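Local atomic coordinates of PpBBE-like 1 D396N (Physcomitrella patens subsp. patens, PDB entry 6EO5), a protein that belongs to the berberine bridge enzyme-like flavoproteins and, in its native form, acts as a cellobiose oxidase with a bicovalently attached FAD. Residues F363-Y368 with T413-V418; V52-T55 with Q59-N62; G269-L272 with T276-L279. One frame throughout, in Å; residues are numbered along the deposited sequence.

Contact 2 comes first along the chain, followed by contact 3 and then contact 1, each closing before the next opens. Contact 2 joins strand 50-53 to helix 57-70 in the FAD-binding part of the molecule. Its centre is about 39 Å from that of contact 1 and about 45 Å from that of contact 3. Contacts 1 and 3 share the seven-stranded antiparallel sheet: strands 361-367 and 264-271 flank strand 253-259, and their centres are about 26 Å apart. The contacts sample two different sheets on opposite sides of the chain's centre, each with helices or helical turns fastened to it; FAD lies about 8 Å from the Val60 side chain in contact 2 and about 12 Å from that of Tyr365 in contact 1.

Contact 1 (F363-Y368 with T413-V418)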
loop_
_atom_site.group_PDB
_atom_site.type_symbol
_atom_site.label_atom_id
_atom_site.label_comp_id
_atom_site.label_asym_id
_atom_site.label_seq_id
_atom_site.Cartn_x
_atom_site.Cartn_y
_atom_site.Cartn_z
ATOM N N PHE A 363 15.171 -2.181 -4.485
ATOM C CA PHE A 363 14.465 -3.465 -4.445
ATOM C C PHE A 363 14.244 -3.890 -2.996
ATOM O O PHE A 363 15.209 -4.006 -2.229
ATOM C CB PHE A 363 15.259 -4.524 -5.214
ATOM C CG PHE A 363 15.566 -4.115 -6.627
ATOM C CD1 PHE A 363 16.681 -3.328 -6.912
ATOM C CD2 PHE A 363 14.719 -4.474 -7.672
ATOM C CE1 PHE A 363 16.950 -2.913 -8.218
ATOM C CE2 PHE A 363 14.998 -4.070 -8.977
ATOM C CZ PHE A 363 16.113 -3.293 -9.244
ATOM N N ILE A 364 12.982 -4.128 -2.622
ATOM C CA ILE A 364 12.580 -4.367 -1.238
ATOM C C ILE A 364 11.733 -5.635 -1.192
ATOM O O ILE A 364 10.818 -5.802 -2.004
ATOM C CB ILE A 364 11.797 -3.166 -0.668
ATOM C CG1 ILE A 364 12.636 -1.894 -0.736
ATOM C CG2 ILE A 364 11.293 -3.418 0.769
ATOM C CD1 ILE A 364 11.892 -0.684 -0.246
ATOM N N TYR A 365 12.012 -6.510 -0.218
ATOM C CA TYR A 365 11.411 -7.843 -0.138
ATOM C C TYR A 365 10.674 -7.962 1.189
ATOM O O TYR A 365 11.309 -8.137 2.233
ATOM C CB TYR A 365 12.479 -8.931 -0.261
ATOM C CG TYR A 365 13.389 -8.801 -1.472
ATOM C CD1 TYR A 365 14.377 -7.823 -1.528
ATOM C CD2 TYR A 365 13.280 -9.675 -2.550
ATOM C CE1 TYR A 365 15.218 -7.710 -2.634
ATOM C CE2 TYR A 365 14.122 -9.570 -3.656
ATOM C CZ TYR A 365 15.087 -8.584 -3.692
ATOM O OH TYR A 365 15.934 -8.472 -4.778
ATOM N N ASN A 366 9.344 -7.866 1.162
ATOM C CA ASN A 366 8.537 -7.981 2.377
ATOM C C ASN A 366 8.283 -9.446 2.688
ATOM O O ASN A 366 7.770 -10.177 1.838
ATOM C CB ASN A 366 7.205 -7.258 2.221
ATOM C CG ASN A 366 7.364 -5.774 2.117
ATOM O OD1 ASN A 366 8.399 -5.228 2.486
ATOM N ND2 ASN A 366 6.330 -5.101 1.617
ATOM N N LEU A 367 8.604 -9.872 3.906
ATOM C CA LEU A 367 8.480 -11.280 4.255
ATOM C C LEU A 367 7.034 -11.614 4.610
ATOM O O LEU A 367 6.408 -10.914 5.413
ATOM C CB LEU A 367 9.409 -11.613 5.420
ATOM C CG LEU A 367 9.340 -13.058 5.900
ATOM C CD1 LEU A 367 10.044 -13.951 4.891
ATOM C CD2 LEU A 367 9.940 -13.200 7.296
ATOM N N TYR A 368 6.497 -12.676 3.988
ATOM C CA TYR A 368 5.183 -13.202 4.328
ATOM C C TYR A 368 5.425 -14.504 5.112
ATOM O O TYR A 368 5.763 -14.454 6.302
ATOM C CB TYR A 368 4.306 -13.404 3.094
ATOM C CG TYR A 368 3.750 -12.137 2.459
ATOM C CD1 TYR A 368 4.597 -11.132 1.987
ATOM C CD2 TYR A 368 2.378 -11.959 2.313
ATOM C CE1 TYR A 368 4.091 -9.978 1.404
ATOM C CE2 TYR A 368 1.864 -10.807 1.732
ATOM C CZ TYR A 368 2.727 -9.825 1.277
ATOM O OH TYR A 368 2.221 -8.689 0.682
ATOM N N THR A 413 11.665 -3.353 -16.408
ATOM C CA THR A 413 10.829 -4.372 -17.032
ATOM C C THR A 413 11.643 -5.600 -17.436
ATOM O O THR A 413 11.168 -6.736 -17.301
ATOM C CB THR A 413 10.105 -3.773 -18.235
ATOM O OG1 THR A 413 9.210 -2.758 -17.762
ATOM C CG2 THR A 413 9.325 -4.838 -18.986
ATOM N N ARG A 414 12.864 -5.394 -17.937
ATOM C CA ARG A 414 13.791 -6.506 -18.109
ATOM C C ARG A 414 13.980 -7.256 -16.799
ATOM O O ARG A 414 13.937 -8.493 -16.761
ATOM C CB ARG A 414 15.140 -5.993 -18.601
ATOM C CG ARG A 414 15.223 -5.644 -20.050
ATOM C CD ARG A 414 16.654 -5.271 -20.369
ATOM N NE ARG A 414 17.020 -3.919 -19.932
ATOM C CZ ARG A 414 17.130 -2.874 -20.759
ATOM N NH1 ARG A 414 16.910 -3.042 -22.074
ATOM N NH2 ARG A 414 17.467 -1.667 -20.277
ATOM N N TYR A 415 14.206 -6.512 -15.708
ATOM C CA TYR A 415 14.423 -7.123 -14.406
ATOM C C TYR A 415 13.234 -7.984 -14.005
ATOM O O TYR A 415 13.403 -9.129 -13.561
ATOM C CB TYR A 415 14.682 -6.032 -13.370
ATOM C CG TYR A 415 14.836 -6.527 -11.932
ATOM C CD1 TYR A 415 13.721 -6.816 -11.139
ATOM C CD2 TYR A 415 16.092 -6.682 -11.364
ATOM C CE1 TYR A 415 13.862 -7.265 -9.831
ATOM C CE2 TYR A 415 16.239 -7.122 -10.061
ATOM C CZ TYR A 415 15.130 -7.410 -9.301
ATOM O OH TYR A 415 15.293 -7.836 -8.010
ATOM N N TRP A 416 12.018 -7.446 -14.148
ATOM C CA TRP A 416 10.829 -8.222 -13.808
ATOM C C TRP A 416 10.766 -9.514 -14.612
ATOM O O TRP A 416 10.370 -10.559 -14.088
ATOM C CB TRP A 416 9.565 -7.394 -14.040
ATOM C CG TRP A 416 8.317 -8.055 -13.521
ATOM C CD1 TRP A 416 7.721 -7.835 -12.311
ATOM C CD2 TRP A 416 7.521 -9.058 -14.185
ATOM N NE1 TRP A 416 6.608 -8.635 -12.180
ATOM C CE2 TRP A 416 6.459 -9.390 -13.316
ATOM C CE3 TRP A 416 7.602 -9.698 -15.429
ATOM C CZ2 TRP A 416 5.486 -10.338 -13.646
ATOM C CZ3 TRP A 416 6.634 -10.640 -15.757
ATOM C CH2 TRP A 416 5.592 -10.954 -14.863
ATOM N N LYS A 417 11.164 -9.466 -15.888
ATOM C CA LYS A 417 11.080 -10.664 -16.713
ATOM C C LYS A 417 12.140 -11.691 -16.330
ATOM O O LYS A 417 11.891 -12.899 -16.445
ATOM C CB LYS A 417 11.188 -10.293 -18.191
ATOM C CG LYS A 417 9.934 -9.615 -18.727
ATOM C CD LYS A 417 10.074 -9.285 -20.198
ATOM C CE LYS A 417 8.917 -8.432 -20.673
ATOM N NZ LYS A 417 9.037 -8.106 -22.124
ATOM N N VAL A 418 13.316 -11.242 -15.876
ATOM C CA VAL A 418 14.327 -12.173 -15.373
ATOM C C VAL A 418 13.808 -12.896 -14.137
ATOM O O VAL A 418 13.818 -14.131 -14.070
ATOM C CB VAL A 418 15.649 -11.439 -15.078
ATOM C CG1 VAL A 418 16.627 -12.370 -14.374
ATOM C CG2 VAL A 418 16.261 -10.897 -16.358
HETATM O O HOH W 1 17.751 -7.421 -7.216
#
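Tyr415, on helix 405-420, reaches across to strand 361-367 and sets one face of its ring against Phe363 CE2. Its CB points toward the strand, and with CG anti to the backbone N (chi1 176°) the ring extends away from the helix. At the base of the ring, Tyr415 CG lies 3.8 Å from Phe363 CE2, which sits over the ring's centre, so that all six ring carbons lie within that distance of it. Farther out, Tyr415 CZ is 3.4 Å from Phe363 CE2 and about as near to Phe363 CD2. The two side chains enter from opposing sides and overlap in passing; their ring planes are inclined at 33° and the centroids lie 4.3 Å apart, an oblique pairing.

At the tip, Tyr415 OH lies 3.4 Å from both Phe363 CD2 and Tyr365 OH, and it hydrogen-bonds a water at 2.6 Å, which lies at the edge of the Tyr415 ring, in its plane. That water is also hydrogen-bonded to Tyr365 OH, at 3.2 Å, and lies above one face of the Phe363 ring. Met351 of helix 345-355 packs against both tyrosines, while Met395 of the adjacent strand touches Tyr415. The contact is thus mostly aromatic with one polar bridge: ring surface joins helix to sheet through dispersion, and one water links the hydroxyls of two buried tyrosines, giving each a polar partner.

Contact 2 (V52-T55 with Q59-N62); sequences VFPT and QVQN
Pro54 and Val60 form the tightly packed side of this contact, where the end of strand 50-53 turns into helix 57-70. Val60 CG2 comes within 3.6 Å of Pro54 CB and touches CG as well, the two side chains set roughly perpendicular to each other. Phe102 packs on both residues, and Val97 of strand 95-98 adds to the cover over the proline. Beside them the aliphatic start of Gln59 is looser, with its CB 4.0 Å from Pro54 CB.

The outer side is polar. The extended Gln59 chain runs alongside Thr55, pointing the same way, and its OE1 accepts a nearly straight bond from Thr55 N (2.9 Å, 169°), the donor tilted 27° from the carbonyl plane. The Thr55 hydroxyl adds a weak bond, OG1 to Gln59 OE1 at 3.5 Å. A leucine in place of Gln59 would probably leave Thr55 N without its acceptor and the turn freer to shift. The amide's NE2 bonds weakly to Gly21 O.

Strand 50-53 and strand 74-77 both run parallel to strand 95-98, which lies between them, so this turn opens a beta-alpha-beta crossover in the FAD-binding domain of a VAO-type flavoprotein.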
loop_
_atom_site.group_PDB
_atom_site.type_symbol
_atom_site.label_atom_id
_atom_site.label_comp_id
_atom_site.label_asym_id
_atom_site.label_seq_id
_atom_site.Cartn_x
_atom_site.Cartn_y
_atom_site.Cartn_z
ATOM N N VAL A 52 -12.740 18.443 -6.101
ATOM C CA VAL A 52 -13.729 18.761 -5.085
ATOM C C VAL A 52 -13.264 18.129 -3.780
ATOM O O VAL A 52 -12.719 17.020 -3.777
ATOM C CB VAL A 52 -15.148 18.288 -5.480
ATOM C CG1 VAL A 52 -15.171 16.803 -5.804
ATOM C CG2 VAL A 52 -16.152 18.626 -4.390
ATOM N N PHE A 53 -13.449 18.854 -2.671
ATOM C CA PHE A 53 -12.931 18.476 -1.360
ATOM C C PHE A 53 -14.105 18.286 -0.410
ATOM O O PHE A 53 -14.406 19.177 0.397
ATOM C CB PHE A 53 -11.964 19.530 -0.831
ATOM C CG PHE A 53 -10.741 19.711 -1.690
ATOM C CD1 PHE A 53 -10.794 20.463 -2.852
ATOM C CD2 PHE A 53 -9.531 19.131 -1.331
ATOM C CE1 PHE A 53 -9.664 20.632 -3.639
ATOM C CE2 PHE A 53 -8.402 19.297 -2.119
ATOM C CZ PHE A 53 -8.470 20.049 -3.272
ATOM N N PRO A 54 -14.796 17.146 -0.480
ATOM C CA PRO A 54 -15.945 16.933 0.405
ATOM C C PRO A 54 -15.519 16.931 1.859
ATOM O O PRO A 54 -14.444 16.432 2.207
ATOM C CB PRO A 54 -16.478 15.556 -0.007
ATOM C CG PRO A 54 -15.868 15.261 -1.299
ATOM C CD PRO A 54 -14.569 15.998 -1.370
ATOM N N THR A 55 -16.380 17.509 2.700
ATOM C CA THR A 55 -16.339 17.308 4.142
ATOM C C THR A 55 -17.562 16.570 4.677
ATOM O O THR A 55 -17.578 16.235 5.864
ATOM C CB THR A 55 -16.198 18.650 4.881
ATOM O OG1 THR A 55 -17.332 19.472 4.588
ATOM C CG2 THR A 55 -14.946 19.381 4.440
ATOM N N GLN A 59 -21.918 15.855 0.276
ATOM C CA GLN A 59 -21.103 16.458 -0.775
ATOM C C GLN A 59 -20.462 15.394 -1.661
ATOM O O GLN A 59 -20.292 15.604 -2.872
ATOM C CB GLN A 59 -20.047 17.365 -0.152
ATOM C CG GLN A 59 -20.638 18.566 0.545
ATOM C CD GLN A 59 -19.583 19.441 1.159
ATOM O OE1 GLN A 59 -18.433 19.031 1.305
ATOM N NE2 GLN A 59 -19.959 20.662 1.518
ATOM N N VAL A 60 -20.096 14.251 -1.075
ATOM C CA VAL A 60 -19.667 13.118 -1.886
ATOM C C VAL A 60 -20.777 12.725 -2.847
ATOM O O VAL A 60 -20.551 12.562 -4.052
ATOM C CB VAL A 60 -19.242 11.939 -0.991
ATOM C CG1 VAL A 60 -18.894 10.731 -1.849
ATOM C CG2 VAL A 60 -18.056 12.330 -0.130
ATOM N N GLN A 61 -22.004 12.598 -2.330
ATOM C CA GLN A 61 -23.151 12.303 -3.183
ATOM C C GLN A 61 -23.332 13.356 -4.270
ATOM O O GLN A 61 -23.734 13.027 -5.397
ATOM C CB GLN A 61 -24.408 12.185 -2.330
ATOM C CG GLN A 61 -24.485 10.874 -1.581
ATOM C CD GLN A 61 -25.480 10.900 -0.445
ATOM O OE1 GLN A 61 -25.575 11.892 0.291
ATOM N NE2 GLN A 61 -26.224 9.803 -0.282
ATOM N N ASN A 62 -23.028 14.619 -3.960
ATOM C CA ASN A 62 -23.132 15.667 -4.967
ATOM C C ASN A 62 -22.119 15.456 -6.080
ATOM O O ASN A 62 -22.457 15.554 -7.267
ATOM C CB ASN A 62 -22.928 17.036 -4.333
ATOM C CG ASN A 62 -22.760 18.122 -5.367
ATOM O OD1 ASN A 62 -21.647 18.426 -5.791
ATOM N ND2 ASN A 62 -23.870 18.704 -5.794
#

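Contact 3 (G269-L272 with T276-L279)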
loop_
_atom_site.group_PDB
_atom_site.type_symbol
_atom_site.label_atom_id
_atom_site.label_comp_id
_atom_site.label_asym_id
_atom_site.label_seq_id
_atom_site.Cartn_x
_atom_site.Cartn_y
_atom_site.Cartn_z
ATOM N N GLY A 269 13.866 -5.004 10.461
ATOM C CA GLY A 269 12.724 -5.694 11.031
ATOM C C GLY A 269 12.295 -5.166 12.381
ATOM O O GLY A 269 13.011 -4.423 13.053
ATOM N N THR A 270 11.096 -5.584 12.773
ATOM C CA THR A 270 10.508 -5.232 14.052
ATOM C C THR A 270 10.105 -6.505 14.779
ATOM O O THR A 270 9.427 -7.366 14.203
ATOM C CB THR A 270 9.297 -4.316 13.862
ATOM O OG1 THR A 270 9.721 -3.096 13.232
ATOM C CG2 THR A 270 8.639 -4.013 15.215
ATOM N N TYR A 271 10.527 -6.615 16.041
ATOM C CA TYR A 271 10.240 -7.760 16.902
ATOM C C TYR A 271 9.303 -7.315 18.016
ATOM O O TYR A 271 9.625 -6.389 18.775
ATOM C CB TYR A 271 11.530 -8.341 17.477
ATOM C CG TYR A 271 11.324 -9.364 18.563
ATOM C CD1 TYR A 271 10.399 -10.390 18.414
ATOM C CD2 TYR A 271 12.073 -9.317 19.739
ATOM C CE1 TYR A 271 10.208 -11.335 19.415
ATOM C CE2 TYR A 271 11.895 -10.260 20.753
ATOM C CZ TYR A 271 10.965 -11.268 20.584
ATOM O OH TYR A 271 10.791 -12.201 21.582
ATOM N N LEU A 272 8.139 -7.958 18.100
ATOM C CA LEU A 272 7.160 -7.678 19.153
ATOM C C LEU A 272 7.568 -8.400 20.442
ATOM O O LEU A 272 6.976 -9.398 20.863
ATOM C CB LEU A 272 5.768 -8.088 18.698
ATOM C CG LEU A 272 5.244 -7.349 17.474
ATOM C CD1 LEU A 272 3.942 -7.969 17.018
ATOM C CD2 LEU A 272 5.053 -5.887 17.788
ATOM N N THR A 276 16.312 -8.340 24.761
ATOM C CA THR A 276 17.103 -9.459 25.270
ATOM C C THR A 276 16.633 -10.808 24.741
ATOM O O THR A 276 17.357 -11.794 24.897
ATOM C CB THR A 276 17.103 -9.484 26.810
ATOM O OG1 THR A 276 15.768 -9.321 27.312
ATOM C CG2 THR A 276 17.995 -8.395 27.366
ATOM N N SER A 277 15.462 -10.878 24.113
ATOM C CA SER A 277 15.004 -12.105 23.473
ATOM C C SER A 277 15.327 -12.178 21.975
ATOM O O SER A 277 15.121 -13.236 21.374
ATOM C CB SER A 277 13.492 -12.258 23.668
ATOM O OG SER A 277 13.165 -12.502 25.023
ATOM N N LEU A 278 15.851 -11.102 21.371
ATOM C CA LEU A 278 15.913 -11.012 19.912
ATOM C C LEU A 278 16.961 -11.948 19.310
ATOM O O LEU A 278 16.711 -12.576 18.273
ATOM C CB LEU A 278 16.189 -9.569 19.474
ATOM C CG LEU A 278 16.449 -9.391 17.964
ATOM C CD1 LEU A 278 15.216 -9.723 17.142
ATOM C CD2 LEU A 278 16.943 -8.002 17.614
ATOM N N LEU A 279 18.141 -12.051 19.922
ATOM C CA LEU A 279 19.263 -12.668 19.213
ATOM C C LEU A 279 19.051 -14.130 18.826
ATOM O O LEU A 279 19.483 -14.506 17.722
ATOM C CB LEU A 279 20.555 -12.486 20.019
ATOM C CG LEU A 279 21.383 -11.280 19.525
ATOM C CD1 LEU A 279 20.616 -9.948 19.609
ATOM C CD2 LEU A 279 22.704 -11.170 20.269
#
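Tyr271 meets Ser277 and Leu278 where strand 264-271 of the seven-stranded antiparallel sheet gives way to the loop leading into helix 279-288. The contact thus closes a short strand-to-helix connection, with the aromatic side chain from the strand end lying against the helical-like turn that follows. Tyr271 projects toward that turn, and a chi1 of 170° swings the phenol ring away from its own amide nitrogen and out toward Ser277.

Leu278 travels the other way. The leucine runs counter to the tyrosine, so that its branch lies near the root of the aromatic side chain: Leu278 CD1 is 4.0 Å from Tyr271 CB and 4.1 Å from Tyr271 CD2. Nearer its own backbone, Leu278 CB is also 4.1 Å from Tyr271 CD2, and this ring atom thus meets the leucine at both CB and CD1. Beyond the tyrosine, Leu278 packs on Thr223, Phe225 and Tyr227 of strand 222-230, the neighbour to which Tyr271 is tied by backbone hydrogen bonding at Thr223. The leucine is buried in this way between the turn and the sheet.

Ser277 approaches differently, at the edge of the phenol ring and near its plane. The meeting is made through its methylene rather than its hydroxyl: Ser277 CB is 3.4 Å from Tyr271 OH, whereas Ser277 OG is 4.2 Å from the same oxygen.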